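Local coordinates for protein endo-beta-1,4-glucanase (cellulase B) (Bacillus halodurans, PDB 4V2X) that hydrolyses beta-glucans as a tri-modular family 5 endo-beta-1,4-glucanase, with an Ig-like module and a family 46 carbohydrate-binding module that contributes to attack on xyloglucan and beta-1,3-1,4-glucans, at residues K327-I332 with G361-R366; I396-G401 with H446-I451; M543-A548 with V558-H563. All blocks are in the same frame, centred on the assembly; numbering follows the deposited sequence. Where two conformers were deposited one is given.

Contact 1: residues K327-I332 with G361-R366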
loop_
_atom_site.group_PDB
_atom_site.type_symbol
_atom_site.label_atom_id
_atom_site.label_comp_id
_atom_site.label_asym_id
_atom_site.label_seq_id
_atom_site.Cartn_x
_atom_site.Cartn_y
_atom_site.Cartn_z
ATOM N N LYS A 327 -0.948 -2.076 -36.143
ATOM C CA LYS A 327 -0.501 -1.836 -37.504
ATOM C C LYS A 327 -1.588 -2.354 -38.454
ATOM O O LYS A 327 -2.346 -1.563 -39.017
ATOM C CB LYS A 327 0.888 -2.473 -37.735
ATOM C CG LYS A 327 1.986 -1.831 -36.889
ATOM C CD LYS A 327 3.324 -2.566 -36.923
ATOM C CE LYS A 327 3.317 -3.797 -36.032
ATOM N NZ LYS A 327 4.623 -4.509 -36.039
ATOM N N HIS A 328 -1.683 -3.674 -38.614
ATOM C CA HIS A 328 -2.809 -4.309 -39.301
ATOM C C HIS A 328 -2.747 -5.806 -39.012
ATOM O O HIS A 328 -1.727 -6.286 -38.510
ATOM C CB HIS A 328 -2.794 -4.027 -40.812
ATOM C CG HIS A 328 -1.548 -4.475 -41.504
ATOM N ND1 HIS A 328 -1.430 -5.716 -42.089
ATOM C CD2 HIS A 328 -0.368 -3.848 -41.721
ATOM C CE1 HIS A 328 -0.237 -5.834 -42.640
ATOM N NE2 HIS A 328 0.428 -4.712 -42.434
ATOM N N THR A 329 -3.824 -6.536 -39.308
ATOM C CA THR A 329 -3.909 -7.958 -38.949
ATOM C C THR A 329 -2.967 -8.856 -39.742
ATOM O O THR A 329 -2.703 -9.984 -39.347
ATOM C CB THR A 329 -5.345 -8.516 -39.110
ATOM O OG1 THR A 329 -5.823 -8.259 -40.439
ATOM C CG2 THR A 329 -6.281 -7.879 -38.115
ATOM N N GLY A 330 -2.500 -8.364 -40.883
ATOM C CA GLY A 330 -1.555 -9.086 -41.721
ATOM C C GLY A 330 -0.119 -9.173 -41.237
ATOM O O GLY A 330 0.682 -9.853 -41.862
ATOM N N VAL A 331 0.233 -8.505 -40.138
ATOM C CA VAL A 331 1.624 -8.579 -39.642
ATOM C C VAL A 331 1.960 -9.891 -38.918
ATOM O O VAL A 331 3.140 -10.173 -38.664
ATOM C CB VAL A 331 1.993 -7.378 -38.740
ATOM C CG1 VAL A 331 1.727 -6.061 -39.463
ATOM C CG2 VAL A 331 1.246 -7.423 -37.423
ATOM N N ILE A 332 0.935 -10.682 -38.604
ATOM C CA ILE A 332 1.082 -11.988 -37.962
ATOM C C ILE A 332 0.682 -13.055 -38.982
ATOM O O ILE A 332 -0.391 -12.976 -39.587
ATOM C CB ILE A 332 0.167 -12.122 -36.723
ATOM C CG1 ILE A 332 0.312 -10.919 -35.772
ATOM C CG2 ILE A 332 0.434 -13.430 -35.994
ATOM C CD1 ILE A 332 1.700 -10.746 -35.193
ATOM N N GLY A 361 -12.543 -1.799 -35.135
ATOM C CA GLY A 361 -13.091 -1.642 -36.480
ATOM C C GLY A 361 -12.456 -2.597 -37.481
ATOM O O GLY A 361 -12.983 -2.785 -38.580
ATOM N N GLN A 362 -11.335 -3.210 -37.111
ATOM C CA GLN A 362 -10.594 -4.071 -38.044
ATOM C C GLN A 362 -11.033 -5.536 -38.086
ATOM O O GLN A 362 -10.571 -6.288 -38.953
ATOM C CB GLN A 362 -9.088 -4.019 -37.751
ATOM C CG GLN A 362 -8.663 -4.797 -36.516
ATOM C CD GLN A 362 -7.254 -4.480 -36.055
ATOM O OE1 GLN A 362 -6.982 -4.452 -34.861
ATOM N NE2 GLN A 362 -6.359 -4.240 -36.995
ATOM N N HIS A 363 -11.881 -5.975 -37.162
ATOM C CA HIS A 363 -12.321 -7.371 -37.195
ATOM C C HIS A 363 -13.722 -7.508 -37.788
ATOM O O HIS A 363 -13.890 -8.155 -38.829
ATOM C CB HIS A 363 -12.224 -8.018 -35.819
ATOM C CG HIS A 363 -10.832 -8.043 -35.268
ATOM N ND1 HIS A 363 -9.749 -8.475 -36.003
ATOM C CD2 HIS A 363 -10.348 -7.688 -34.057
ATOM C CE1 HIS A 363 -8.656 -8.387 -35.263
ATOM N NE2 HIS A 363 -8.993 -7.912 -34.076
ATOM N N PHE A 364 -14.716 -6.911 -37.134
ATOM C CA PHE A 364 -16.078 -6.892 -37.662
ATOM C C PHE A 364 -16.243 -5.669 -38.553
ATOM O O PHE A 364 -16.074 -4.531 -38.110
ATOM C CB PHE A 364 -17.106 -6.864 -36.531
ATOM C CG PHE A 364 -18.486 -7.306 -36.946
ATOM C CD1 PHE A 364 -18.694 -8.579 -37.465
ATOM C CD2 PHE A 364 -19.579 -6.455 -36.809
ATOM C CE1 PHE A 364 -19.960 -9.002 -37.836
ATOM C CE2 PHE A 364 -20.849 -6.871 -37.180
ATOM C CZ PHE A 364 -21.039 -8.145 -37.694
ATOM N N ASN A 365 -16.547 -5.907 -39.822
ATOM C CA ASN A 365 -16.760 -4.832 -40.763
ATOM C C ASN A 365 -18.045 -4.098 -40.387
ATOM O O ASN A 365 -19.139 -4.649 -40.492
ATOM C CB ASN A 365 -16.842 -5.392 -42.186
ATOM C CG ASN A 365 -16.961 -4.317 -43.244
ATOM O OD1 ASN A 365 -17.615 -3.288 -43.046
ATOM N ND2 ASN A 365 -16.346 -4.563 -44.390
ATOM N N ARG A 366 -17.899 -2.851 -39.977
ATOM C CA ARG A 366 -19.022 -2.081 -39.453
ATOM C C ARG A 366 -19.900 -1.471 -40.524
ATOM O O ARG A 366 -20.940 -0.895 -40.211
ATOM C CB ARG A 366 -18.502 -0.986 -38.554
ATOM C CG ARG A 366 -17.624 -1.543 -37.466
ATOM C CD ARG A 366 -17.825 -0.767 -36.215
ATOM N NE ARG A 366 -16.859 -1.133 -35.195
ATOM C CZ ARG A 366 -16.489 -0.307 -34.227
ATOM N NH1 ARG A 366 -17.017 0.918 -34.158
ATOM N NH2 ARG A 366 -15.586 -0.699 -33.329
HETATM O O HOH W 1 -6.172 -4.842 -40.056
#
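Thr329 and Gln362 bring the two backbones closest, with 7.8 Å from CA to CA. Both belong to loops of the parallel (beta/alpha)8 barrel of the catalytic module. One loop follows barrel strand 315-320 and the other follows strand 354-357, so the contact joins the loops of the seventh and eighth strands at the C-terminal end of the barrel. The apolar part is small. Thr329 offers its methyl CG2, which lies 3.7 Å from CE1 of His363, at a slant to that ring. The same methyl is 3.8 Å from NE2 of Gln362, and the two side chains run past each other in opposite senses. Gln362 also packs on its own neighbour, with CG 3.8 Å above the centre of the His363 ring. The chi1 of Gln362, 75°, sets CG between the backbone N and the carbonyl carbon. Beyond CG the chain is extended, which carries the amide to the other loop. There NE2 donates to the carbonyl O of Phe325, just before 327-332. Gln362 NE2 also donates to a bridging water at 3.1 Å, and the backbone N of Thr329 donates to the same water at 3.0 Å.

Contact 2: residues I396-G401 with H446-I451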
loop_
_atom_site.group_PDB
_atom_site.type_symbol
_atom_site.label_atom_id
_atom_site.label_comp_id
_atom_site.label_asym_id
_atom_site.label_seq_id
_atom_site.Cartn_x
_atom_site.Cartn_y
_atom_site.Cartn_z
ATOM N N ILE A 396 1.146 -25.461 -47.660
ATOM C CA ILE A 396 2.014 -26.481 -48.236
ATOM C C ILE A 396 2.647 -25.852 -49.472
ATOM O O ILE A 396 1.931 -25.473 -50.404
ATOM C CB ILE A 396 1.217 -27.738 -48.630
ATOM C CG1 ILE A 396 0.637 -28.414 -47.384
ATOM C CG2 ILE A 396 2.100 -28.710 -49.413
ATOM C CD1 ILE A 396 -0.397 -29.478 -47.686
ATOM N N TYR A 397 3.969 -25.712 -49.456
ATOM C CA TYR A 397 4.689 -25.078 -50.557
ATOM C C TYR A 397 5.217 -26.112 -51.542
ATOM O O TYR A 397 5.750 -27.149 -51.140
ATOM C CB TYR A 397 5.839 -24.239 -50.035
ATOM C CG TYR A 397 5.463 -22.832 -49.660
ATOM C CD1 TYR A 397 5.320 -21.850 -50.630
ATOM C CD2 TYR A 397 5.287 -22.468 -48.332
ATOM C CE1 TYR A 397 4.989 -20.545 -50.291
ATOM C CE2 TYR A 397 4.955 -21.167 -47.981
ATOM C CZ TYR A 397 4.810 -20.213 -48.961
ATOM O OH TYR A 397 4.494 -18.919 -48.628
ATOM N N LEU A 398 5.069 -25.804 -52.828
ATOM C CA LEU A 398 5.589 -26.631 -53.912
ATOM C C LEU A 398 6.529 -25.798 -54.776
ATOM O O LEU A 398 6.132 -24.762 -55.293
ATOM C CB LEU A 398 4.430 -27.133 -54.766
ATOM C CG LEU A 398 3.298 -27.847 -54.022
ATOM C CD1 LEU A 398 2.134 -28.110 -54.955
ATOM C CD2 LEU A 398 3.807 -29.137 -53.404
ATOM N N LYS A 399 7.769 -26.260 -54.942
ATOM C CA LYS A 399 8.748 -25.542 -55.760
ATOM C C LYS A 399 8.410 -25.751 -57.238
ATOM O O LYS A 399 8.382 -26.884 -57.721
ATOM C CB LYS A 399 10.164 -26.036 -55.457
ATOM C CG LYS A 399 11.269 -25.327 -56.235
ATOM C CD LYS A 399 11.760 -24.066 -55.548
ATOM C CE LYS A 399 13.078 -23.596 -56.139
ATOM N NZ LYS A 399 14.215 -24.511 -55.835
ATOM N N GLN A 400 8.146 -24.658 -57.949
ATOM C CA GLN A 400 7.814 -24.732 -59.365
ATOM C C GLN A 400 8.971 -25.385 -60.106
ATOM O O GLN A 400 10.134 -25.054 -59.868
ATOM C CB GLN A 400 7.555 -23.336 -59.929
ATOM C CG GLN A 400 6.881 -23.319 -61.295
ATOM C CD GLN A 400 6.972 -21.956 -61.948
ATOM O OE1 GLN A 400 8.050 -21.383 -62.035
ATOM N NE2 GLN A 400 5.840 -21.423 -62.394
ATOM N N GLY A 401 8.655 -26.333 -60.980
ATOM C CA GLY A 401 9.680 -27.050 -61.724
ATOM C C GLY A 401 10.114 -28.376 -61.119
ATOM O O GLY A 401 10.663 -29.222 -61.830
ATOM N N HIS A 446 -0.446 -36.971 -55.859
ATOM C CA HIS A 446 -1.433 -36.819 -56.935
ATOM C C HIS A 446 -2.514 -35.804 -56.583
ATOM O O HIS A 446 -3.061 -35.154 -57.468
ATOM C CB HIS A 446 -2.055 -38.163 -57.351
ATOM C CG HIS A 446 -2.835 -38.841 -56.270
ATOM N ND1 HIS A 446 -2.256 -39.704 -55.367
ATOM C CD2 HIS A 446 -4.151 -38.793 -55.952
ATOM C CE1 HIS A 446 -3.177 -40.155 -54.536
ATOM N NE2 HIS A 446 -4.337 -39.620 -54.870
ATOM N N VAL A 447 -2.807 -35.664 -55.290
ATOM C CA VAL A 447 -3.758 -34.651 -54.822
ATOM C C VAL A 447 -3.177 -33.253 -55.015
ATOM O O VAL A 447 -3.850 -32.354 -55.510
ATOM C CB VAL A 447 -4.121 -34.852 -53.335
ATOM C CG1 VAL A 447 -4.992 -33.704 -52.828
ATOM C CG2 VAL A 447 -4.820 -36.193 -53.127
ATOM N N LEU A 448 -1.920 -33.078 -54.620
ATOM C CA LEU A 448 -1.246 -31.794 -54.754
ATOM C C LEU A 448 -1.030 -31.442 -56.223
ATOM O O LEU A 448 -1.192 -30.291 -56.615
ATOM C CB LEU A 448 0.084 -31.806 -53.990
ATOM C CG LEU A 448 -0.046 -32.040 -52.479
ATOM C CD1 LEU A 448 1.314 -32.300 -51.849
ATOM C CD2 LEU A 448 -0.728 -30.870 -51.790
ATOM N N SER A 449 -0.681 -32.443 -57.026
ATOM C CA SER A 449 -0.544 -32.257 -58.469
ATOM C C SER A 449 -1.868 -31.830 -59.110
ATOM O O SER A 449 -1.882 -30.945 -59.954
ATOM C CB SER A 449 -0.006 -33.534 -59.126
ATOM O OG SER A 449 0.119 -33.363 -60.523
ATOM N N ALA A 450 -2.980 -32.429 -58.693
ATOM C CA ALA A 450 -4.296 -32.016 -59.196
ATOM C C ALA A 450 -4.608 -30.555 -58.869
ATOM O O ALA A 450 -5.173 -29.832 -59.692
ATOM C CB ALA A 450 -5.385 -32.924 -58.658
ATOM N N ILE A 451 -4.226 -30.118 -57.671
ATOM C CA ILE A 451 -4.446 -28.737 -57.259
ATOM C C ILE A 451 -3.494 -27.783 -57.971
ATOM O O ILE A 451 -3.902 -26.704 -58.394
ATOM C CB ILE A 451 -4.268 -28.572 -55.730
ATOM C CG1 ILE A 451 -5.352 -29.352 -54.985
ATOM C CG2 ILE A 451 -4.305 -27.098 -55.335
ATOM C CD1 ILE A 451 -5.091 -29.527 -53.500
#
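Leu448 faces both Ile396 and Leu398, and this one leucine supplies the helix side of the contact. The setting is the two-sheet beta sandwich of the Ig-like module. Strand 395-399 is an outermost strand of the five-stranded mixed sheet and pairs in parallel with strand 473-480. Helix 445-452 lies in the chain between strand 440-443 of the other sheet and strand 458-467 of the mixed sheet. The nearest backbones are those of Leu398 and Leu448, 8.6 Å apart from CA to CA.

The packed part is made by apolar side chains. The two methyls of Leu448 divide the work: CD2 reaches CG2 of Ile396 at 4.3 Å, and CD1 reaches CD2 of Leu398 at the same 4.3 Å. Ile396 and Leu398 are two apart on the strand and so lie on the same face, the one turned to the helix. Ala407 of strand 407-412 touches both Ile396 and Leu448. These are relaxed van der Waals distances, without tight interlocking.

The other side is looser. Ile451, one turn further along the helix, also directs its CB toward the strand, but its CG2 stays 6.5 Å from CD1 of Leu398. It packs instead on Asn460 and Val463 of strand 458-467. Ala450 is on the solvent side of the helix, as is His446, whose NE2 bonds to OD1 of Asp433. Ser449 turns its CB away from the strand. At the strand end, Gln400 NE2 bonds to the carbonyl O of Gly455, in the chain just after the helix. Leu398 is itself only partly covered. Its CD1 also lies 4.3 Å from the backbone O of Leu448.

Contact 3: residues M543-A548 with V558-H563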
loop_
_atom_site.group_PDB
_atom_site.type_symbol
_atom_site.label_atom_id
_atom_site.label_comp_id
_atom_site.label_asym_id
_atom_site.label_seq_id
_atom_site.Cartn_x
_atom_site.Cartn_y
_atom_site.Cartn_z
ATOM N N MET A 543 9.621 -4.287 -52.155
ATOM C CA MET A 543 9.938 -4.451 -50.743
ATOM C C MET A 543 10.271 -3.073 -50.189
ATOM O O MET A 543 11.267 -2.464 -50.589
ATOM C CB MET A 543 11.134 -5.378 -50.580
ATOM C CG MET A 543 11.391 -5.803 -49.155
ATOM S SD MET A 543 10.181 -7.030 -48.649
ATOM C CE MET A 543 10.759 -8.469 -49.539
ATOM N N LYS A 544 9.436 -2.592 -49.271
ATOM C CA LYS A 544 9.584 -1.257 -48.699
ATOM C C LYS A 544 10.463 -1.304 -47.456
ATOM O O LYS A 544 10.261 -2.151 -46.591
ATOM C CB LYS A 544 8.205 -0.695 -48.328
ATOM C CG LYS A 544 8.200 0.757 -47.865
ATOM C CD LYS A 544 9.100 1.612 -48.742
ATOM C CE LYS A 544 8.504 2.972 -49.056
ATOM N NZ LYS A 544 8.638 3.935 -47.934
ATOM N N LEU A 545 11.436 -0.402 -47.383
ATOM C CA LEU A 545 12.207 -0.177 -46.159
ATOM C C LEU A 545 11.791 1.208 -45.716
ATOM O O LEU A 545 11.923 2.158 -46.486
ATOM C CB LEU A 545 13.719 -0.218 -46.402
ATOM C CG LEU A 545 14.297 -1.502 -47.003
ATOM C CD1 LEU A 545 15.811 -1.419 -47.057
ATOM C CD2 LEU A 545 13.868 -2.726 -46.217
ATOM N N THR A 546 11.294 1.331 -44.492
ATOM C CA THR A 546 10.635 2.572 -44.071
ATOM C C THR A 546 11.607 3.662 -43.656
ATOM O O THR A 546 12.776 3.406 -43.331
ATOM C CB THR A 546 9.684 2.332 -42.891
ATOM O OG1 THR A 546 10.442 1.939 -41.750
ATOM C CG2 THR A 546 8.640 1.268 -43.231
ATOM N N GLU A 547 11.107 4.891 -43.626
ATOM C CA GLU A 547 11.899 5.999 -43.098
ATOM C C GLU A 547 12.268 5.774 -41.630
ATOM O O GLU A 547 13.363 6.133 -41.195
ATOM C CB GLU A 547 11.158 7.328 -43.265
ATOM C CG GLU A 547 12.059 8.517 -42.976
ATOM C CD GLU A 547 11.488 9.848 -43.424
ATOM O OE1 GLU A 547 10.582 9.868 -44.286
ATOM O OE2 GLU A 547 11.970 10.882 -42.908
ATOM N N ALA A 548 11.370 5.154 -40.871
ATOM C CA ALA A 548 11.640 4.852 -39.461
ATOM C C ALA A 548 12.814 3.890 -39.311
ATOM O O ALA A 548 13.593 3.995 -38.367
ATOM C CB ALA A 548 10.404 4.265 -38.805
ATOM N N VAL A 558 25.001 -2.244 -44.951
ATOM C CA VAL A 558 24.134 -3.102 -44.151
ATOM C C VAL A 558 23.728 -4.309 -44.987
ATOM O O VAL A 558 23.339 -4.172 -46.155
ATOM C CB VAL A 558 22.893 -2.315 -43.693
ATOM C CG1 VAL A 558 21.791 -3.235 -43.172
ATOM C CG2 VAL A 558 23.302 -1.291 -42.639
ATOM N N ARG A 559 23.816 -5.491 -44.387
ATOM C CA ARG A 559 23.344 -6.710 -45.027
ATOM C C ARG A 559 21.944 -7.020 -44.533
ATOM O O ARG A 559 21.707 -7.116 -43.325
ATOM C CB ARG A 559 24.270 -7.899 -44.737
ATOM C CG ARG A 559 23.852 -9.172 -45.462
ATOM C CD ARG A 559 24.857 -10.302 -45.248
ATOM N NE ARG A 559 25.066 -10.590 -43.827
ATOM C CZ ARG A 559 24.232 -11.287 -43.048
ATOM N NH1 ARG A 559 23.102 -11.797 -43.532
ATOM N NH2 ARG A 559 24.531 -11.476 -41.766
ATOM N N LEU A 560 21.017 -7.153 -45.475
ATOM C CA LEU A 560 19.655 -7.549 -45.178
ATOM C C LEU A 560 19.490 -9.022 -45.510
ATOM O O LEU A 560 20.084 -9.515 -46.468
ATOM C CB LEU A 560 18.670 -6.730 -46.009
ATOM C CG LEU A 560 18.754 -5.214 -45.872
ATOM C CD1 LEU A 560 17.725 -4.561 -46.778
ATOM C CD2 LEU A 560 18.552 -4.776 -44.432
ATOM N N THR A 561 18.686 -9.720 -44.718
ATOM C CA THR A 561 18.351 -11.105 -45.011
ATOM C C THR A 561 16.839 -11.248 -44.914
ATOM O O THR A 561 16.250 -11.041 -43.854
ATOM C CB THR A 561 19.044 -12.080 -44.048
ATOM O OG1 THR A 561 20.458 -11.841 -44.056
ATOM C CG2 THR A 561 18.758 -13.531 -44.446
ATOM N N PHE A 562 16.222 -11.578 -46.041
ATOM C CA PHE A 562 14.792 -11.759 -46.114
ATOM C C PHE A 562 14.484 -13.236 -46.005
ATOM O O PHE A 562 15.010 -14.038 -46.772
ATOM C CB PHE A 562 14.254 -11.185 -47.421
ATOM C CG PHE A 562 14.416 -9.702 -47.525
ATOM C CD1 PHE A 562 15.580 -9.154 -48.031
ATOM C CD2 PHE A 562 13.404 -8.852 -47.098
ATOM C CE1 PHE A 562 15.734 -7.778 -48.113
ATOM C CE2 PHE A 562 13.547 -7.483 -47.182
ATOM C CZ PHE A 562 14.714 -6.943 -47.693
ATOM N N HIS A 563 13.649 -13.565 -45.024
ATOM C CA HIS A 563 13.229 -14.930 -44.737
ATOM C C HIS A 563 11.801 -15.113 -45.209
ATOM O O HIS A 563 10.914 -14.380 -44.790
ATOM C CB HIS A 563 13.296 -15.172 -43.230
ATOM C CG HIS A 563 14.669 -15.022 -42.653
ATOM N ND1 HIS A 563 15.527 -16.087 -42.489
ATOM C CD2 HIS A 563 15.337 -13.931 -42.206
ATOM C CE1 HIS A 563 16.662 -15.661 -41.965
ATOM N NE2 HIS A 563 16.571 -14.359 -41.778
#
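A Met-aromatic contact and a leucine pair form part of the buried core of the family 46 carbohydrate-binding module, where its antiparallel sheet folds over on itself. Strands 542-545 and 556-564 face each other here as opposing layers. Their CA atoms are 9.9 Å apart at Met543 and Phe562. The SD atom of Met543 lies 4.7 Å from the centroid of the Phe562 ring, 55° off the ring normal. The approach is therefore oblique, and the two side chains run past each other in opposite directions. Met543 is bent at chi2 (75°) and chi3 (74°), which curls the chain past CE2 and CD2 of the ring. CG of Met543 comes within 3.4 Å of CE2 of Phe562, a tight fit, and its CE lies 3.6 Å from CD2 of that ring. Leu545 and Leu560 meet tip to tip, with their CD1 atoms 3.7 Å apart. Phe562 also touches Tyr572 of strand 569-577 and Met509 of strand 506-513. Met543 packs on Leu506 of strand 506-513 and on Ile497 of strand 495-500, its sheet neighbour. Just past Leu545, Thr546 is the N-cap of helix 547-551, which leads on toward strand 556-564.

The three contacts follow one another along the chain, one in each module. None touches another. Contacts 1 and 3 are closest by centres, about 24 Å apart. Nearest atoms are about 9 Å apart for contacts 1 and 3 and for contacts 2 and 3, and about 12 Å for contacts 1 and 2. A module interface lies nearby: Lys327 of contact 1 makes a salt bridge with Glu529, and Val331 packs on Phe530. Contact 2 has its centre about 31 Å from contact 1 and 30 Å from contact 3. The Ile396 side chain is about 12 Å from that of Phe467, which binds calcium in a structure of this protein, though not in this chain of the model.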